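PDB 6VVE: Dot/Icm T4SS effector from Legionella pneumophila, which acts as an effector kinase that is activated by host inositol hexakisphosphate, and here holds ADP and manganese. Local coordinates for residues E21-Y29 against V35-D43; L172-L182 against T203-D213. All blocks are in the same frame, centred on the assembly; numbering follows the deposited sequence.

Interaction 1 (E21-Y29 against V35-D43); sequences EPNKEFKIY and VYAVRFEND. With IHP (inositol hexakisphosphate), chain B.
Phe-40 lays its ring across the side chain of Lys-27 at about a right angle, CE1 coming to 3.5 Å from Lys-27 CG. The lysine chain bends at its second torsion (chi2 -74°), which leads the ammonium away from the ring to a weak salt bridge with Glu-21 of its own segment. Beyond Lys-27, the rim of the same phenyl ring meets the hydroxyl of Tyr-29, with CZ 3.9 Å from Tyr-29 OH. Next to this meeting point Val-38 sets CG2 against the edge of the tyrosine ring, 3.7 Å from Tyr-29 CD2.

On the other face the knobs are different. Phe-26 brings CE1 to 3.5 Å from CB of Arg-39, using only the root of the arginine; the guanidinium end runs on to an in-plane salt bridge with Glu-41 and a hydrogen bond to Tyr-121. Ala-37 is short and leaves a hollow that Ile-28 fills, its CD1 lying 3.7 Å from Ala-37 CB. The other branch of Ile-28 turns to Val-35, whose CG1 is 3.7 Å from Ile-28 CG2, while Val-35 CG2 comes within 3.6 Å of O46 of inositol hexakisphosphate.

Five backbone hydrogen bonds hold these surfaces in register, among them Val-38 N to Lys-27 O at 2.8 Å and a nearly straight 173°. Helix 102-121 covers the face carrying Phe-26 and Ala-37; helix 5-8 packs against Tyr-29, Tyr-36 and Val-38. At the start, Asn-23 OD1 accepts the backbone N-H of Glu-25, an Asx turn, and also that of Phe-26, which makes it an Asx motif. Strands 26-30 and 34-41 thus form a beta hairpin, the central pair of a four-stranded antiparallel meander whose turn end borders the inositol hexakisphosphate pocket.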
loop_
_atom_site.group_PDB
_atom_site.type_symbol
_atom_site.label_atom_id
_atom_site.label_comp_id
_atom_site.label_asym_id
_atom_site.label_seq_id
_atom_site.Cartn_x
_atom_site.Cartn_y
_atom_site.Cartn_z
ATOM N N GLU A 21 17.432 15.158 -12.751
ATOM C CA GLU A 21 18.349 14.833 -13.828
ATOM C C GLU A 21 19.680 15.542 -13.615
ATOM O O GLU A 21 19.698 16.722 -13.248
ATOM C CB GLU A 21 17.760 15.252 -15.186
ATOM C CG GLU A 21 18.025 14.271 -16.317
ATOM C CD GLU A 21 17.371 12.924 -16.074
ATOM O OE1 GLU A 21 17.756 11.939 -16.740
ATOM O OE2 GLU A 21 16.471 12.855 -15.208
ATOM N N PRO A 22 20.815 14.856 -13.826
ATOM C CA PRO A 22 20.948 13.424 -14.136
ATOM C C PRO A 22 20.718 12.552 -12.908
ATOM O O PRO A 22 20.716 13.060 -11.787
ATOM C CB PRO A 22 22.392 13.300 -14.638
ATOM C CG PRO A 22 22.819 14.702 -14.976
ATOM C CD PRO A 22 22.098 15.564 -13.980
ATOM N N ASN A 23 20.531 11.252 -13.120
ATOM C CA ASN A 23 20.209 10.314 -12.050
ATOM C C ASN A 23 21.125 9.105 -12.148
ATOM O O ASN A 23 21.230 8.487 -13.214
ATOM C CB ASN A 23 18.741 9.874 -12.137
ATOM C CG ASN A 23 18.163 9.515 -10.788
ATOM O OD1 ASN A 23 18.556 8.520 -10.175
ATOM N ND2 ASN A 23 17.212 10.323 -10.321
ATOM N N LYS A 24 21.788 8.771 -11.043
ATOM C CA LYS A 24 22.660 7.608 -11.022
ATOM C C LYS A 24 21.942 6.335 -10.589
ATOM O O LYS A 24 22.429 5.238 -10.880
ATOM C CB LYS A 24 23.843 7.840 -10.077
ATOM C CG LYS A 24 24.394 9.252 -10.079
ATOM C CD LYS A 24 25.811 9.283 -9.522
ATOM C CE LYS A 24 26.832 8.890 -10.581
ATOM N NZ LYS A 24 27.388 10.088 -11.273
ATOM N N GLU A 25 20.794 6.452 -9.918
ATOM C CA GLU A 25 20.161 5.317 -9.259
ATOM C C GLU A 25 18.929 4.800 -9.976
ATOM O O GLU A 25 18.709 3.589 -10.003
ATOM C CB GLU A 25 19.773 5.690 -7.821
ATOM C CG GLU A 25 20.889 6.335 -7.011
ATOM C CD GLU A 25 20.480 6.624 -5.575
ATOM O OE1 GLU A 25 19.395 6.161 -5.157
ATOM O OE2 GLU A 25 21.246 7.313 -4.865
ATOM N N PHE A 26 18.111 5.672 -10.556
ATOM C CA PHE A 26 16.840 5.263 -11.130
ATOM C C PHE A 26 16.590 5.978 -12.450
ATOM O O PHE A 26 16.946 7.152 -12.613
ATOM C CB PHE A 26 15.671 5.554 -10.173
ATOM C CG PHE A 26 15.773 4.851 -8.853
ATOM C CD1 PHE A 26 15.342 3.540 -8.717
ATOM C CD2 PHE A 26 16.289 5.498 -7.743
ATOM C CE1 PHE A 26 15.425 2.888 -7.507
ATOM C CE2 PHE A 26 16.378 4.847 -6.523
ATOM C CZ PHE A 26 15.942 3.543 -6.404
ATOM N N LYS A 27 15.960 5.259 -13.385
ATOM C CA LYS A 27 15.568 5.802 -14.678
ATOM C C LYS A 27 14.170 5.301 -15.006
ATOM O O LYS A 27 13.778 4.206 -14.585
ATOM C CB LYS A 27 16.535 5.396 -15.793
ATOM C CG LYS A 27 17.949 5.937 -15.639
ATOM C CD LYS A 27 18.020 7.428 -15.952
ATOM C CE LYS A 27 19.446 7.948 -15.797
ATOM N NZ LYS A 27 19.551 9.412 -16.057
ATOM N N ILE A 28 13.435 6.093 -15.786
ATOM C CA ILE A 28 12.095 5.742 -16.240
ATOM C C ILE A 28 12.141 5.549 -17.750
ATOM O O ILE A 28 12.616 6.433 -18.481
ATOM C CB ILE A 28 11.063 6.820 -15.867
ATOM C CG1 ILE A 28 11.097 7.106 -14.367
ATOM C CG2 ILE A 28 9.673 6.386 -16.308
ATOM C CD1 ILE A 28 10.746 5.923 -13.499
ATOM N N TYR A 29 11.647 4.397 -18.217
ATOM C CA TYR A 29 11.662 4.063 -19.631
ATOM C C TYR A 29 10.283 3.593 -20.071
ATOM O O TYR A 29 9.604 2.861 -19.341
ATOM C CB TYR A 29 12.679 2.956 -19.950
ATOM C CG TYR A 29 14.111 3.295 -19.621
ATOM C CD1 TYR A 29 14.860 4.106 -20.465
ATOM C CD2 TYR A 29 14.722 2.793 -18.479
ATOM C CE1 TYR A 29 16.182 4.410 -20.177
ATOM C CE2 TYR A 29 16.037 3.089 -18.184
ATOM C CZ TYR A 29 16.762 3.900 -19.035
ATOM O OH TYR A 29 18.068 4.201 -18.732
ATOM N N VAL A 35 5.525 1.450 -19.140
ATOM C CA VAL A 35 6.430 2.377 -18.468
ATOM C C VAL A 35 7.047 1.661 -17.272
ATOM O O VAL A 35 6.326 1.207 -16.373
ATOM C CB VAL A 35 5.699 3.655 -18.032
ATOM C CG1 VAL A 35 6.587 4.504 -17.135
ATOM C CG2 VAL A 35 5.257 4.453 -19.251
ATOM N N TYR A 36 8.371 1.554 -17.274
ATOM C CA TYR A 36 9.124 0.858 -16.248
ATOM C C TYR A 36 9.984 1.836 -15.454
ATOM O O TYR A 36 10.376 2.905 -15.945
ATOM C CB TYR A 36 10.046 -0.209 -16.849
ATOM C CG TYR A 36 9.366 -1.283 -17.659
ATOM C CD1 TYR A 36 9.097 -1.096 -19.010
ATOM C CD2 TYR A 36 9.015 -2.497 -17.083
ATOM C CE1 TYR A 36 8.483 -2.075 -19.749
ATOM C CE2 TYR A 36 8.397 -3.486 -17.823
ATOM C CZ TYR A 36 8.133 -3.272 -19.150
ATOM O OH TYR A 36 7.520 -4.253 -19.896
ATOM N N ALA A 37 10.292 1.445 -14.217
ATOM C CA ALA A 37 11.325 2.090 -13.413
ATOM C C ALA A 37 12.486 1.117 -13.263
ATOM O O ALA A 37 12.285 -0.030 -12.846
ATOM C CB ALA A 37 10.781 2.502 -12.046
ATOM N N VAL A 38 13.690 1.565 -13.618
ATOM C CA VAL A 38 14.887 0.734 -13.605
ATOM C C VAL A 38 15.858 1.289 -12.575
ATOM O O VAL A 38 16.154 2.490 -12.579
ATOM C CB VAL A 38 15.553 0.685 -14.995
ATOM C CG1 VAL A 38 16.860 -0.102 -14.934
ATOM C CG2 VAL A 38 14.611 0.075 -16.020
ATOM N N ARG A 39 16.353 0.416 -11.693
ATOM C CA ARG A 39 17.337 0.806 -10.693
ATOM C C ARG A 39 18.714 0.301 -11.095
ATOM O O ARG A 39 18.851 -0.698 -11.810
ATOM C CB ARG A 39 16.965 0.273 -9.311
ATOM C CG ARG A 39 16.990 -1.236 -9.170
ATOM C CD ARG A 39 16.667 -1.658 -7.738
ATOM N NE ARG A 39 16.866 -3.090 -7.516
ATOM C CZ ARG A 39 18.025 -3.637 -7.171
ATOM N NH1 ARG A 39 19.098 -2.877 -7.001
ATOM N NH2 ARG A 39 18.114 -4.948 -6.993
ATOM N N PHE A 40 19.742 1.010 -10.628
ATOM C CA PHE A 40 21.121 0.756 -11.018
ATOM C C PHE A 40 21.987 0.511 -9.794
ATOM O O PHE A 40 21.756 1.086 -8.728
ATOM C CB PHE A 40 21.699 1.943 -11.809
ATOM C CG PHE A 40 21.032 2.176 -13.133
ATOM C CD1 PHE A 40 19.750 2.703 -13.201
ATOM C CD2 PHE A 40 21.689 1.868 -14.316
ATOM C CE1 PHE A 40 19.135 2.913 -14.408
ATOM C CE2 PHE A 40 21.074 2.079 -15.540
ATOM C CZ PHE A 40 19.798 2.600 -15.586
ATOM N N GLU A 41 22.993 -0.354 -9.960
ATOM C CA GLU A 41 24.057 -0.532 -8.987
ATOM C C GLU A 41 25.379 -0.561 -9.740
ATOM O O GLU A 41 25.498 -1.225 -10.777
ATOM C CB GLU A 41 23.896 -1.826 -8.175
ATOM C CG GLU A 41 22.619 -1.914 -7.368
ATOM C CD GLU A 41 22.554 -3.195 -6.537
ATOM O OE1 GLU A 41 23.613 -3.678 -6.117
ATOM O OE2 GLU A 41 21.444 -3.716 -6.309
ATOM N N ASN A 42 26.372 0.151 -9.212
ATOM C CA ASN A 42 27.708 0.170 -9.805
ATOM C C ASN A 42 27.640 0.532 -11.284
ATOM O O ASN A 42 28.293 -0.083 -12.122
ATOM C CB ASN A 42 28.409 -1.173 -9.604
ATOM C CG ASN A 42 28.535 -1.551 -8.138
ATOM O OD1 ASN A 42 28.817 -0.702 -7.289
ATOM N ND2 ASN A 42 28.313 -2.828 -7.832
ATOM N N ASP A 43 26.816 1.530 -11.600
ATOM C CA ASP A 43 26.694 2.088 -12.949
ATOM C C ASP A 43 26.129 1.089 -13.959
ATOM O O ASP A 43 26.377 1.218 -15.161
ATOM C CB ASP A 43 28.049 2.614 -13.458
ATOM C CG ASP A 43 28.586 3.753 -12.618
ATOM O OD1 ASP A 43 27.786 4.634 -12.226
ATOM O OD2 ASP A 43 29.803 3.764 -12.349
HETATM C C1 IHP B . 1.000 9.705 -22.970
HETATM C C2 IHP B . 1.015 10.636 -24.194
HETATM C C3 IHP B . 1.752 11.943 -23.893
HETATM C C4 IHP B . 3.180 11.663 -23.406
HETATM C C5 IHP B . 3.138 10.828 -22.112
HETATM C C6 IHP B . 2.374 9.520 -22.309
HETATM O O11 IHP B . 0.558 8.424 -23.379
HETATM P P1 IHP B . -0.931 7.924 -22.929
HETATM O O21 IHP B . -0.857 6.493 -22.457
HETATM O O31 IHP B . -1.464 8.814 -21.831
HETATM O O41 IHP B . -1.868 8.010 -24.132
HETATM O O12 IHP B . -0.322 10.914 -24.534
HETATM P P2 IHP B . -0.810 10.680 -26.094
HETATM O O22 IHP B . 0.278 9.985 -26.871
HETATM O O32 IHP B . -2.047 9.828 -26.093
HETATM O O42 IHP B . -1.101 12.020 -26.718
HETATM O O13 IHP B . 1.061 12.604 -22.872
HETATM P P3 IHP B . 0.768 14.216 -22.976
HETATM O O23 IHP B . 1.065 14.706 -24.383
HETATM O O33 IHP B . -0.698 14.462 -22.642
HETATM O O43 IHP B . 1.631 14.967 -21.985
HETATM O O14 IHP B . 3.838 12.867 -23.161
HETATM P P4 IHP B . 5.339 13.055 -23.817
HETATM O O24 IHP B . 5.258 12.988 -25.319
HETATM O O34 IHP B . 6.231 11.923 -23.333
HETATM O O44 IHP B . 5.915 14.386 -23.399
HETATM O O15 IHP B . 4.442 10.525 -21.720
HETATM P P5 IHP B . 5.038 11.207 -20.355
HETATM O O25 IHP B . 6.526 11.444 -20.523
HETATM O O35 IHP B . 4.356 12.521 -20.083
HETATM O O45 IHP B . 4.794 10.265 -19.196
HETATM O O16 IHP B . 2.162 8.925 -21.045
HETATM P P6 IHP B . 2.957 7.533 -20.665
HETATM O O26 IHP B . 1.974 6.510 -20.137
HETATM O O36 IHP B . 3.646 6.984 -21.890
HETATM O O46 IHP B . 3.993 7.852 -19.606
#

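Interaction 2 (L172-L182 against T203-D213); sequences LNDAGYWHPDL and TIDLDGGFRYD. With ADP (adenosine-5'-diphosphate), chain C.
His-179 points NE2 at the carbonyl of Ile-204, giving a hydrogen bond of 2.8 Å between NE2 and Ile-204 O that lies close to the imidazole plane but is bent at the hydrogen (140°). The ring is sandwiched: Leu-206 sets CD2 over the centre of one face, 3.5 Å from the His-179 ring centroid, and Leu-182 CB covers the opposite face. On the other nitrogen, ND1 accepts the backbone N-H of Asp-181 at 3.0 Å, so both ring nitrogens are engaged and the rotation of the ring is fixed. CG lies opposite the backbone N (chi1 -162°), and this swings the ring back toward residues 203-206 although the bond to CB leads away from them.

This bracing places Asp-181 beside Asp-205: their OD2 atoms are 3.2 Å apart, the two carboxylate planes steeply inclined. Ser-190 holds the other oxygen of Asp-181, and Asp-205 faces the ADP phosphates, with a manganese ion about 4 Å from its side chain. The pair is consistent with the aspartates of the HRD and DFG motifs of protein kinases, the sequences here being HPD and DLD.

Farther out, Arg-211 lays CB over the five-membered ring of Trp-178, 3.5 Å from its centroid, and its extended chain passes Pro-180, whose carbonyl oxygen sits over one face of the guanidinium. Paired backbone bonds, including Arg-211 N to Trp-178 O at 2.8 Å, tie this two-stranded element together. Leu-172 covers a face of the Phe-210 ring, CD2 only 3.3 Å from CE1, while Asn-173 ND2 grips Tyr-177 O.

The element lies at the end of helix 159-174, where Gly-176 closes a Schellman motif. Helix 102-121 meets Leu-172 and Tyr-212, and its Gln-115 takes the backbone N-H of Phe-210; helix 231-239 borders Trp-178 and Leu-182, with Gln-231 bonding to His-179 O.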
loop_
_atom_site.group_PDB
_atom_site.type_symbol
_atom_site.label_atom_id
_atom_site.label_comp_id
_atom_site.label_asym_id
_atom_site.label_seq_id
_atom_site.Cartn_x
_atom_site.Cartn_y
_atom_site.Cartn_z
ATOM N N LEU A 172 3.688 -5.854 4.443
ATOM C CA LEU A 172 4.111 -4.462 4.371
ATOM C C LEU A 172 4.341 -3.884 5.765
ATOM O O LEU A 172 5.401 -3.304 6.048
ATOM C CB LEU A 172 3.055 -3.652 3.620
ATOM C CG LEU A 172 3.412 -2.218 3.243
ATOM C CD1 LEU A 172 4.392 -2.207 2.076
ATOM C CD2 LEU A 172 2.151 -1.424 2.908
ATOM N N ASN A 173 3.364 -4.060 6.661
ATOM C CA ASN A 173 3.484 -3.513 8.006
ATOM C C ASN A 173 4.670 -4.126 8.745
ATOM O O ASN A 173 5.388 -3.425 9.470
ATOM C CB ASN A 173 2.194 -3.746 8.799
ATOM C CG ASN A 173 0.969 -3.100 8.152
ATOM O OD1 ASN A 173 -0.161 -3.530 8.380
ATOM N ND2 ASN A 173 1.192 -2.058 7.350
ATOM N N ASP A 174 4.888 -5.440 8.585
ATOM C CA ASP A 174 5.997 -6.088 9.276
ATOM C C ASP A 174 7.333 -5.445 8.935
ATOM O O ASP A 174 8.270 -5.500 9.745
ATOM C CB ASP A 174 6.040 -7.582 8.939
ATOM C CG ASP A 174 4.911 -8.358 9.593
ATOM O OD1 ASP A 174 4.218 -7.787 10.457
ATOM O OD2 ASP A 174 4.722 -9.541 9.242
ATOM N N ALA A 175 7.441 -4.836 7.757
ATOM C CA ALA A 175 8.660 -4.194 7.298
ATOM C C ALA A 175 8.748 -2.713 7.667
ATOM O O ALA A 175 9.749 -2.050 7.318
ATOM C CB ALA A 175 8.782 -4.348 5.771
ATOM N N GLY A 176 7.757 -2.183 8.372
ATOM C CA GLY A 176 7.781 -0.796 8.790
ATOM C C GLY A 176 7.094 0.191 7.868
ATOM O O GLY A 176 7.226 1.400 8.084
ATOM N N TYR A 177 6.382 -0.279 6.846
ATOM C CA TYR A 177 5.597 0.569 5.964
ATOM C C TYR A 177 4.115 0.406 6.284
ATOM O O TYR A 177 3.664 -0.675 6.675
ATOM C CB TYR A 177 5.830 0.216 4.496
ATOM C CG TYR A 177 7.260 0.373 4.001
ATOM C CD1 TYR A 177 7.759 1.612 3.654
ATOM C CD2 TYR A 177 8.088 -0.728 3.873
ATOM C CE1 TYR A 177 9.058 1.763 3.194
ATOM C CE2 TYR A 177 9.389 -0.600 3.400
ATOM C CZ TYR A 177 9.869 0.655 3.070
ATOM O OH TYR A 177 11.160 0.797 2.606
ATOM N N TRP A 178 3.342 1.477 6.101
ATOM C CA TRP A 178 1.898 1.362 6.262
ATOM C C TRP A 178 1.171 2.365 5.370
ATOM O O TRP A 178 1.739 3.369 4.912
ATOM C CB TRP A 178 1.486 1.526 7.735
ATOM C CG TRP A 178 1.790 2.851 8.385
ATOM C CD1 TRP A 178 0.948 3.923 8.488
ATOM C CD2 TRP A 178 2.989 3.220 9.078
ATOM N NE1 TRP A 178 1.558 4.943 9.179
ATOM C CE2 TRP A 178 2.812 4.538 9.547
ATOM C CE3 TRP A 178 4.204 2.570 9.338
ATOM C CZ2 TRP A 178 3.809 5.220 10.251
ATOM C CZ3 TRP A 178 5.184 3.247 10.036
ATOM C CH2 TRP A 178 4.982 4.554 10.487
ATOM N N HIS A 179 -0.108 2.068 5.130
ATOM C CA HIS A 179 -0.948 2.918 4.282
ATOM C C HIS A 179 -1.263 4.220 5.006
ATOM O O HIS A 179 -1.631 4.188 6.188
ATOM C CB HIS A 179 -2.232 2.163 3.939
ATOM C CG HIS A 179 -2.973 2.712 2.759
ATOM N ND1 HIS A 179 -3.380 4.026 2.678
ATOM C CD2 HIS A 179 -3.390 2.115 1.618
ATOM C CE1 HIS A 179 -4.008 4.215 1.533
ATOM N NE2 HIS A 179 -4.024 3.073 0.870
ATOM N N PRO A 180 -1.142 5.377 4.345
ATOM C CA PRO A 180 -1.397 6.651 5.051
ATOM C C PRO A 180 -2.871 6.934 5.328
ATOM O O PRO A 180 -3.170 7.802 6.167
ATOM C CB PRO A 180 -0.806 7.710 4.101
ATOM C CG PRO A 180 -0.899 7.060 2.725
ATOM C CD PRO A 180 -0.675 5.580 2.957
ATOM N N ASP A 181 -3.801 6.251 4.653
ATOM C CA ASP A 181 -5.230 6.504 4.839
ATOM C C ASP A 181 -6.001 5.218 4.520
ATOM O O ASP A 181 -6.668 5.083 3.487
ATOM C CB ASP A 181 -5.714 7.667 3.969
ATOM C CG ASP A 181 -7.197 7.980 4.180
ATOM O OD1 ASP A 181 -7.759 7.553 5.222
ATOM O OD2 ASP A 181 -7.803 8.643 3.302
ATOM N N LEU A 182 -5.922 4.247 5.429
ATOM C CA LEU A 182 -6.704 3.021 5.297
ATOM C C LEU A 182 -7.276 2.646 6.657
ATOM O O LEU A 182 -8.477 2.386 6.781
ATOM C CB LEU A 182 -5.854 1.886 4.730
ATOM C CG LEU A 182 -6.574 0.556 4.522
ATOM C CD1 LEU A 182 -7.811 0.730 3.645
ATOM C CD2 LEU A 182 -5.625 -0.472 3.900
ATOM N N THR A 203 -5.632 -1.710 -2.981
ATOM C CA THR A 203 -5.802 -0.487 -2.214
ATOM C C THR A 203 -5.222 0.687 -2.996
ATOM O O THR A 203 -4.160 0.571 -3.623
ATOM C CB THR A 203 -5.141 -0.574 -0.835
ATOM O OG1 THR A 203 -5.483 0.603 -0.074
ATOM C CG2 THR A 203 -3.624 -0.673 -0.944
ATOM N N ILE A 204 -5.912 1.826 -2.931
ATOM C CA ILE A 204 -5.541 3.018 -3.683
ATOM C C ILE A 204 -5.256 4.158 -2.716
ATOM O O ILE A 204 -5.124 3.946 -1.505
ATOM C CB ILE A 204 -6.654 3.397 -4.676
ATOM C CG1 ILE A 204 -7.986 3.581 -3.943
ATOM C CG2 ILE A 204 -6.782 2.330 -5.749
ATOM C CD1 ILE A 204 -9.111 4.135 -4.816
ATOM N N ASP A 205 -5.173 5.381 -3.242
ATOM C CA ASP A 205 -4.892 6.574 -2.438
ATOM C C ASP A 205 -3.485 6.512 -1.852
ATOM O O ASP A 205 -3.266 6.863 -0.690
ATOM C CB ASP A 205 -5.932 6.752 -1.333
ATOM C CG ASP A 205 -5.938 8.158 -0.753
ATOM O OD1 ASP A 205 -5.422 9.087 -1.407
ATOM O OD2 ASP A 205 -6.455 8.339 0.368
ATOM N N LEU A 206 -2.524 6.060 -2.668
ATOM C CA LEU A 206 -1.126 5.956 -2.263
ATOM C C LEU A 206 -0.229 6.956 -2.988
ATOM O O LEU A 206 0.978 6.709 -3.130
ATOM C CB LEU A 206 -0.627 4.529 -2.499
ATOM C CG LEU A 206 -1.188 3.427 -1.610
ATOM C CD1 LEU A 206 -0.789 2.054 -2.133
ATOM C CD2 LEU A 206 -0.721 3.597 -0.175
ATOM N N ASP A 207 -0.784 8.078 -3.450
ATOM C CA ASP A 207 0.006 9.004 -4.255
ATOM C C ASP A 207 1.085 9.712 -3.441
ATOM O O ASP A 207 1.941 10.380 -4.021
ATOM C CB ASP A 207 -0.903 10.036 -4.925
ATOM C CG ASP A 207 -1.880 10.679 -3.950
ATOM O OD1 ASP A 207 -2.760 9.957 -3.411
ATOM O OD2 ASP A 207 -1.764 11.896 -3.731
ATOM N N GLY A 208 1.056 9.608 -2.119
ATOM C CA GLY A 208 2.155 10.042 -1.288
ATOM C C GLY A 208 3.122 8.940 -0.913
ATOM O O GLY A 208 4.040 9.186 -0.122
ATOM N N GLY A 209 2.947 7.740 -1.447
ATOM C CA GLY A 209 3.732 6.604 -1.017
ATOM C C GLY A 209 3.280 6.101 0.344
ATOM O O GLY A 209 2.373 6.639 0.983
ATOM N N PHE A 210 3.929 5.032 0.788
ATOM C CA PHE A 210 3.630 4.496 2.104
ATOM C C PHE A 210 4.251 5.374 3.187
ATOM O O PHE A 210 5.231 6.085 2.960
ATOM C CB PHE A 210 4.142 3.065 2.251
ATOM C CG PHE A 210 3.507 2.094 1.309
ATOM C CD1 PHE A 210 2.179 1.755 1.440
ATOM C CD2 PHE A 210 4.253 1.503 0.298
ATOM C CE1 PHE A 210 1.596 0.847 0.570
ATOM C CE2 PHE A 210 3.677 0.608 -0.568
ATOM C CZ PHE A 210 2.344 0.279 -0.429
ATOM N N ARG A 211 3.659 5.321 4.373
ATOM C CA ARG A 211 4.275 5.920 5.542
ATOM C C ARG A 211 5.340 4.988 6.103
ATOM O O ARG A 211 5.319 3.769 5.882
ATOM C CB ARG A 211 3.228 6.232 6.611
ATOM C CG ARG A 211 2.333 7.415 6.274
ATOM C CD ARG A 211 1.371 7.699 7.420
ATOM N NE ARG A 211 0.409 8.750 7.096
ATOM C CZ ARG A 211 -0.609 9.099 7.879
ATOM N NH1 ARG A 211 -0.804 8.479 9.038
ATOM N NH2 ARG A 211 -1.432 10.067 7.499
ATOM N N TYR A 212 6.284 5.579 6.834
ATOM C CA TYR A 212 7.339 4.829 7.499
ATOM C C TYR A 212 7.916 5.716 8.588
ATOM O O TYR A 212 7.807 6.944 8.529
ATOM C CB TYR A 212 8.427 4.387 6.510
ATOM C CG TYR A 212 8.925 5.505 5.620
ATOM C CD1 TYR A 212 9.987 6.298 6.004
ATOM C CD2 TYR A 212 8.313 5.776 4.404
ATOM C CE1 TYR A 212 10.442 7.323 5.195
ATOM C CE2 TYR A 212 8.755 6.805 3.598
ATOM C CZ TYR A 212 9.811 7.580 4.002
ATOM O OH TYR A 212 10.272 8.599 3.195
ATOM N N ASP A 213 8.542 5.086 9.575
ATOM C CA ASP A 213 9.096 5.836 10.690
ATOM C C ASP A 213 10.387 6.537 10.274
ATOM O O ASP A 213 11.211 5.974 9.543
ATOM C CB ASP A 213 9.370 4.923 11.880
ATOM C CG ASP A 213 9.734 5.712 13.131
ATOM O OD1 ASP A 213 8.848 6.432 13.659
ATOM O OD2 ASP A 213 10.892 5.626 13.564
HETATM P PB ADP C . -9.575 9.525 -1.437
HETATM O O1B ADP C . -9.733 8.496 -0.335
HETATM O O2B ADP C . -10.879 9.930 -2.073
HETATM O O3B ADP C . -8.657 10.686 -1.090
HETATM P PA ADP C . -8.583 9.285 -4.089
HETATM O O1A ADP C . -7.254 8.751 -4.557
HETATM O O2A ADP C . -8.831 10.769 -4.093
HETATM O O3A ADP C . -8.781 8.721 -2.594
HETATM O "O5'" ADP C . -9.704 8.573 -4.983
HETATM C "C5'" ADP C . -11.025 9.081 -5.075
HETATM C "C4'" ADP C . -11.846 8.183 -5.963
HETATM O "O4'" ADP C . -11.308 8.115 -7.298
HETATM C "C3'" ADP C . -11.931 6.725 -5.449
HETATM O "O3'" ADP C . -12.995 6.503 -4.563
HETATM C "C2'" ADP C . -12.081 5.918 -6.756
HETATM O "O2'" ADP C . -13.451 5.721 -7.054
HETATM C "C1'" ADP C . -11.413 6.790 -7.835
HETATM N N9 ADP C . -10.080 6.218 -8.112
HETATM C C8 ADP C . -8.941 6.557 -7.470
HETATM N N7 ADP C . -7.891 5.840 -7.948
HETATM C C5 ADP C . -8.367 5.032 -8.910
HETATM C C6 ADP C . -7.794 4.021 -9.819
HETATM N N6 ADP C . -6.476 3.751 -9.781
HETATM N N1 ADP C . -8.627 3.391 -10.686
HETATM C C2 ADP C . -9.952 3.665 -10.727
HETATM N N3 ADP C . -10.531 4.577 -9.924
HETATM C C4 ADP C . -9.808 5.281 -9.017
HETATM O O HOH W 1 9.114 2.302 9.548
#

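In the fold
The two contacts do not touch: their centres lie 23 Å apart and their nearest atoms about 11 Å. Interaction 1 sits toward the periphery, in a hairpin of a four-stranded sheet, and interaction 2 near the centre of the chain, where two loops meet beside a helix end. Regular backbone pairing with apolar interlocking dominates in the first. The second relies on only a short strand pair and puts its polar detail, a ring-to-carbonyl bond and close carboxylates, next to the nucleotide. Helix 102-121 touches both, packing on the hairpin through Ile-113 and on 172-182 and 203-213 through Gln-115 and Phe-118, so the same helix packs against both contacts.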